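Local coordinates for protein putative NADPH:quinone reductase (Bacillus thuringiensis, PDB 3GMS) that is of unproven function but probably reduces quinones with NADPH, as a zinc-binding-dehydrogenase family member with a GroES-like domain and a Rossmann domain, at residues I8-F13 against N64-E69; F231-N236 against A259-N264. One frame throughout, in Å; residues are numbered along the deposited sequence.

Contact 1: residues I8-F13 against N64-E69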
# COMPACT_ATOMS: atom_id res chain seq x y z
N ILE A 8 -2.43 11.04 -17.30
CA ILE A 8 -2.92 9.75 -17.75
C ILE A 8 -4.36 9.61 -17.26
O ILE A 8 -4.64 9.85 -16.08
CB ILE A 8 -2.08 8.57 -17.15
CG1 ILE A 8 -0.59 8.74 -17.46
CG2 ILE A 8 -2.61 7.25 -17.64
CD1 ILE A 8 -0.26 8.94 -18.93
N GLN A 9 -5.27 9.22 -18.15
CA GLN A 9 -6.69 9.15 -17.88
C GLN A 9 -7.27 7.88 -18.53
O GLN A 9 -6.70 7.41 -19.53
CB GLN A 9 -7.35 10.38 -18.53
CG GLN A 9 -8.74 10.60 -18.20
CD GLN A 9 -9.08 12.08 -18.07
OE1 GLN A 9 -9.33 12.56 -16.98
NE2 GLN A 9 -9.13 12.79 -19.19
N PHE A 10 -8.33 7.33 -17.95
CA PHE A 10 -9.16 6.32 -18.62
C PHE A 10 -10.60 6.78 -18.58
O PHE A 10 -11.05 7.34 -17.58
CB PHE A 10 -9.05 4.91 -18.02
CG PHE A 10 -9.29 4.84 -16.52
CD1 PHE A 10 -10.47 4.32 -16.02
CD2 PHE A 10 -8.29 5.25 -15.62
CE1 PHE A 10 -10.70 4.25 -14.64
CE2 PHE A 10 -8.51 5.19 -14.24
CZ PHE A 10 -9.70 4.68 -13.74
N HIS A 11 -11.30 6.53 -19.67
CA HIS A 11 -12.69 6.99 -19.84
C HIS A 11 -13.67 5.85 -19.66
O HIS A 11 -14.86 6.09 -19.48
CB HIS A 11 -12.87 7.65 -21.22
CG HIS A 11 -12.02 8.86 -21.42
ND1 HIS A 11 -12.51 10.14 -21.30
CD2 HIS A 11 -10.71 8.98 -21.73
CE1 HIS A 11 -11.53 11.00 -21.52
NE2 HIS A 11 -10.43 10.32 -21.79
N LYS A 12 -13.16 4.61 -19.69
CA LYS A 12 -13.95 3.44 -19.39
C LYS A 12 -13.12 2.51 -18.51
O LYS A 12 -11.87 2.57 -18.55
CB LYS A 12 -14.33 2.68 -20.68
CG LYS A 12 -15.06 3.49 -21.72
CD LYS A 12 -15.64 2.50 -22.75
CE LYS A 12 -16.53 3.20 -23.77
NZ LYS A 12 -15.75 4.01 -24.76
N PHE A 13 -13.78 1.67 -17.74
CA PHE A 13 -13.08 0.62 -17.01
C PHE A 13 -12.70 -0.48 -18.00
O PHE A 13 -13.35 -0.63 -19.05
CB PHE A 13 -13.95 0.04 -15.89
CG PHE A 13 -14.36 1.05 -14.83
CD1 PHE A 13 -13.40 1.73 -14.06
CD2 PHE A 13 -15.72 1.28 -14.58
CE1 PHE A 13 -13.80 2.65 -13.07
CE2 PHE A 13 -16.13 2.20 -13.59
CZ PHE A 13 -15.16 2.88 -12.83
N ASN A 64 -11.14 9.07 -15.07
CA ASN A 64 -10.40 9.16 -13.82
C ASN A 64 -8.91 9.14 -14.08
O ASN A 64 -8.46 8.53 -15.07
CB ASN A 64 -10.79 7.97 -12.94
CG ASN A 64 -9.97 7.87 -11.68
OD1 ASN A 64 -9.01 7.07 -11.58
ND2 ASN A 64 -10.28 8.74 -10.71
N ILE A 65 -8.14 9.79 -13.20
CA ILE A 65 -6.66 9.77 -13.28
C ILE A 65 -6.14 8.76 -12.26
O ILE A 65 -6.43 8.90 -11.08
CB ILE A 65 -6.05 11.16 -13.03
CG1 ILE A 65 -6.55 12.16 -14.09
CG2 ILE A 65 -4.51 11.09 -13.13
CD1 ILE A 65 -6.31 13.63 -13.73
N PRO A 66 -5.42 7.70 -12.69
CA PRO A 66 -5.02 6.75 -11.65
C PRO A 66 -3.85 7.24 -10.75
O PRO A 66 -3.19 8.23 -11.06
CB PRO A 66 -4.49 5.54 -12.42
CG PRO A 66 -4.66 5.83 -13.85
CD PRO A 66 -5.06 7.25 -14.05
N GLY A 67 -3.57 6.46 -9.71
CA GLY A 67 -2.42 6.75 -8.84
C GLY A 67 -2.77 7.35 -7.49
O GLY A 67 -3.40 8.41 -7.38
N TYR A 68 -2.38 6.64 -6.45
CA TYR A 68 -2.66 7.09 -5.08
C TYR A 68 -1.49 7.73 -4.41
O TYR A 68 -1.66 8.36 -3.34
CB TYR A 68 -3.19 5.95 -4.19
CG TYR A 68 -4.59 5.58 -4.54
CD1 TYR A 68 -5.67 6.36 -4.14
CD2 TYR A 68 -4.84 4.49 -5.37
CE1 TYR A 68 -6.98 6.03 -4.47
CE2 TYR A 68 -6.17 4.13 -5.70
CZ TYR A 68 -7.22 4.92 -5.25
OH TYR A 68 -8.52 4.62 -5.59
N GLU A 69 -0.29 7.53 -4.94
CA GLU A 69 0.85 8.11 -4.23
C GLU A 69 1.99 8.61 -5.13
O GLU A 69 1.96 8.45 -6.36
CB GLU A 69 1.35 7.18 -3.10
CG GLU A 69 2.06 5.97 -3.55
CD GLU A 69 2.62 5.14 -2.39
OE1 GLU A 69 2.44 3.94 -2.45
OE2 GLU A 69 3.27 5.67 -1.44
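Phe10 and Asn64 form a single antiparallel bridge of the hydrogen-bonded kind, Phe10 N giving to Asn64 O at 3.1 Å and Asn64 N to Phe10 O at 3.0 Å. A chi1 of 53° sets Phe10 CG between the backbone N and the carbonyl carbon; the ring lies beside the Asn64 side chain, both pointing the same way, with Asn64 CB 3.6 Å from Phe10 CZ. Pro66 reaches the same ring from its edge, its CG lying near the ring plane and 3.9 Å from Phe10 CE2. Two residues back along the strand, Ile8 O is buried without a hydrogen-bond partner. It is surrounded instead by carbon: Ile65 CG2 at 3.2 Å, Pro66 CD at 3.3 Å, and Ile65 CA in a CH···O contact. Gln9 OE1 comes 4.0 Å from Ile65 CG1, while Gln9 NE2 is bonded to Glu23. The bridge thus fastens the end of strand 4-10, whose other partner is strand 20-26, to the loop between helix 46-49 and strand 71-77; Leu20 and Trp99 also pack on Pro66.

Contact 2: residues F231-N236 against A259-N264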
# COMPACT_ATOMS: atom_id res chain seq x y z
N PHE A 231 -8.46 -20.25 10.10
CA PHE A 231 -8.47 -21.45 10.95
C PHE A 231 -7.17 -21.75 11.66
O PHE A 231 -7.13 -22.62 12.56
CB PHE A 231 -8.94 -22.64 10.12
CG PHE A 231 -10.44 -22.77 10.07
CD1 PHE A 231 -11.20 -21.95 9.22
CD2 PHE A 231 -11.11 -23.72 10.85
CE1 PHE A 231 -12.60 -22.07 9.15
CE2 PHE A 231 -12.51 -23.86 10.80
CZ PHE A 231 -13.26 -23.02 9.95
N SER A 232 -6.08 -21.07 11.29
CA SER A 232 -4.82 -21.25 12.00
C SER A 232 -4.69 -20.32 13.20
O SER A 232 -3.65 -20.26 13.85
CB SER A 232 -3.62 -21.11 11.06
OG SER A 232 -3.75 -21.95 9.93
N LEU A 233 -5.74 -19.57 13.49
CA LEU A 233 -5.72 -18.73 14.69
C LEU A 233 -6.33 -19.40 15.91
O LEU A 233 -7.23 -20.23 15.77
CB LEU A 233 -6.54 -17.45 14.45
CG LEU A 233 -6.00 -16.69 13.26
CD1 LEU A 233 -6.94 -15.53 12.96
CD2 LEU A 233 -4.60 -16.22 13.56
N ARG A 234 -5.89 -18.98 17.09
CA ARG A 234 -6.50 -19.39 18.34
C ARG A 234 -7.95 -18.89 18.39
O ARG A 234 -8.29 -17.92 17.69
CB ARG A 234 -5.70 -18.85 19.53
CG ARG A 234 -5.68 -17.32 19.71
CD ARG A 234 -4.89 -16.96 20.94
NE ARG A 234 -4.71 -15.51 21.09
CZ ARG A 234 -5.65 -14.63 21.44
NH1 ARG A 234 -6.90 -15.02 21.66
NH2 ARG A 234 -5.34 -13.34 21.54
N PRO A 235 -8.80 -19.58 19.18
CA PRO A 235 -10.13 -19.02 19.44
C PRO A 235 -10.00 -17.62 19.98
O PRO A 235 -9.10 -17.36 20.78
CB PRO A 235 -10.69 -19.95 20.55
CG PRO A 235 -9.92 -21.20 20.44
CD PRO A 235 -8.60 -20.89 19.82
N ASN A 236 -10.86 -16.72 19.52
CA ASN A 236 -10.81 -15.30 19.89
C ASN A 236 -9.62 -14.54 19.32
O ASN A 236 -9.34 -13.41 19.75
CB ASN A 236 -10.94 -15.10 21.40
CG ASN A 236 -12.17 -15.81 21.96
OD1 ASN A 236 -12.11 -16.47 22.99
ND2 ASN A 236 -13.28 -15.72 21.23
N ALA A 259 -14.40 -21.67 13.61
CA ALA A 259 -13.06 -21.36 14.12
C ALA A 259 -13.07 -20.43 15.34
O ALA A 259 -12.05 -20.29 16.02
CB ALA A 259 -12.17 -20.81 13.01
N LYS A 260 -14.22 -19.81 15.63
CA LYS A 260 -14.38 -18.93 16.82
C LYS A 260 -13.45 -17.71 16.83
O LYS A 260 -13.00 -17.28 17.89
CB LYS A 260 -14.20 -19.70 18.15
CG LYS A 260 -15.42 -20.46 18.69
CD LYS A 260 -15.74 -21.70 17.83
CE LYS A 260 -16.60 -22.72 18.58
NZ LYS A 260 -17.57 -23.34 17.63
N VAL A 261 -13.18 -17.15 15.65
CA VAL A 261 -12.28 -15.98 15.57
C VAL A 261 -13.07 -14.73 15.23
O VAL A 261 -14.15 -14.84 14.66
CB VAL A 261 -11.12 -16.17 14.54
CG1 VAL A 261 -10.36 -17.48 14.77
CG2 VAL A 261 -11.59 -16.07 13.16
N HIS A 262 -12.54 -13.58 15.63
CA HIS A 262 -13.10 -12.26 15.25
C HIS A 262 -12.57 -11.90 13.88
O HIS A 262 -11.38 -12.01 13.65
CB HIS A 262 -12.67 -11.17 16.22
CG HIS A 262 -12.94 -11.50 17.66
ND1 HIS A 262 -11.95 -11.52 18.62
CD2 HIS A 262 -14.09 -11.84 18.29
CE1 HIS A 262 -12.48 -11.83 19.79
NE2 HIS A 262 -13.77 -12.04 19.62
N ALA A 263 -13.45 -11.49 12.96
CA ALA A 263 -13.01 -11.16 11.60
C ALA A 263 -13.46 -9.76 11.15
O ALA A 263 -14.58 -9.35 11.45
CB ALA A 263 -13.49 -12.21 10.61
N ASN A 264 -12.56 -9.03 10.51
CA ASN A 264 -12.82 -7.68 9.99
C ASN A 264 -12.16 -7.48 8.66
O ASN A 264 -11.27 -8.26 8.24
CB ASN A 264 -12.30 -6.60 10.94
CG ASN A 264 -13.08 -6.53 12.22
OD1 ASN A 264 -12.65 -7.06 13.25
ND2 ASN A 264 -14.26 -5.93 12.16
O HOH W 1 -9.64 -21.52 16.44
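At the edge of the six-stranded parallel Rossmann sheet, 231-236 runs up to strand 237-241, and 259-264 leads into and enters the outermost strand, 262-265. Phe231 and Ala259 make the first contact, where helices 223-231 and 252-257 finish. The methyl CB of Ala259 stands over the centre of the Phe231 ring in a CH-pi contact, 3.7 Å from the centroid and only 8° off the ring normal. Further along, one water donates to both Leu233 O (2.8 Å) and Ala259 O (2.7 Å) and so links the two segments. Beside this water-linked pair, the contact of Leu233 with Val261 is apolar. A chi1 of -51° puts Val261 CG1 anti to the carbonyl carbon, and this methyl rests against Leu233 CB at 3.8 Å and near Arg234 O. Lys260, with positive phi, is the first residue to leave the helical conformation, and its carbonyl accepts a hydrogen bond from Asn236 N (2.7 Å). The His262 ring crosses the Asn236 side chain obliquely, CE1 lying 4.0 Å from Asn236 CB. The Arg234 side chain starts away from 259-264; its NE forms a salt bridge with Asp215, and NH1 gives a weak bond to Pro235 O. The Asn236-Lys260 bond leads into the regular parallel pairing, in which His262 bonds to Gly237 and Phe239. Such an entry into two adjacent strands joined through a helix is typical of the beta-alpha-beta crossover in the second half of a Rossmann fold.

The contacts belong to different parts of a two-domain chain and lie on opposite sides of its centre. Contact 1 closes first along the sequence and involves the GroES-like region, whereas contact 2 lies wholly in the zinc-binding-dehydrogenase region with its Rossmann sheet. Their centres are 38 Å apart and their nearest atoms about 19 Å, so they do not touch. Contact 2 is the more peripheral, its centre 25 Å from that of the chain against 17 Å for contact 1. In relatives of this family the cofactor binds at the C-terminal ends of the parallel strands, facing the cleft between domains; contact 2, where two strands begin, is at the other end of that sheet.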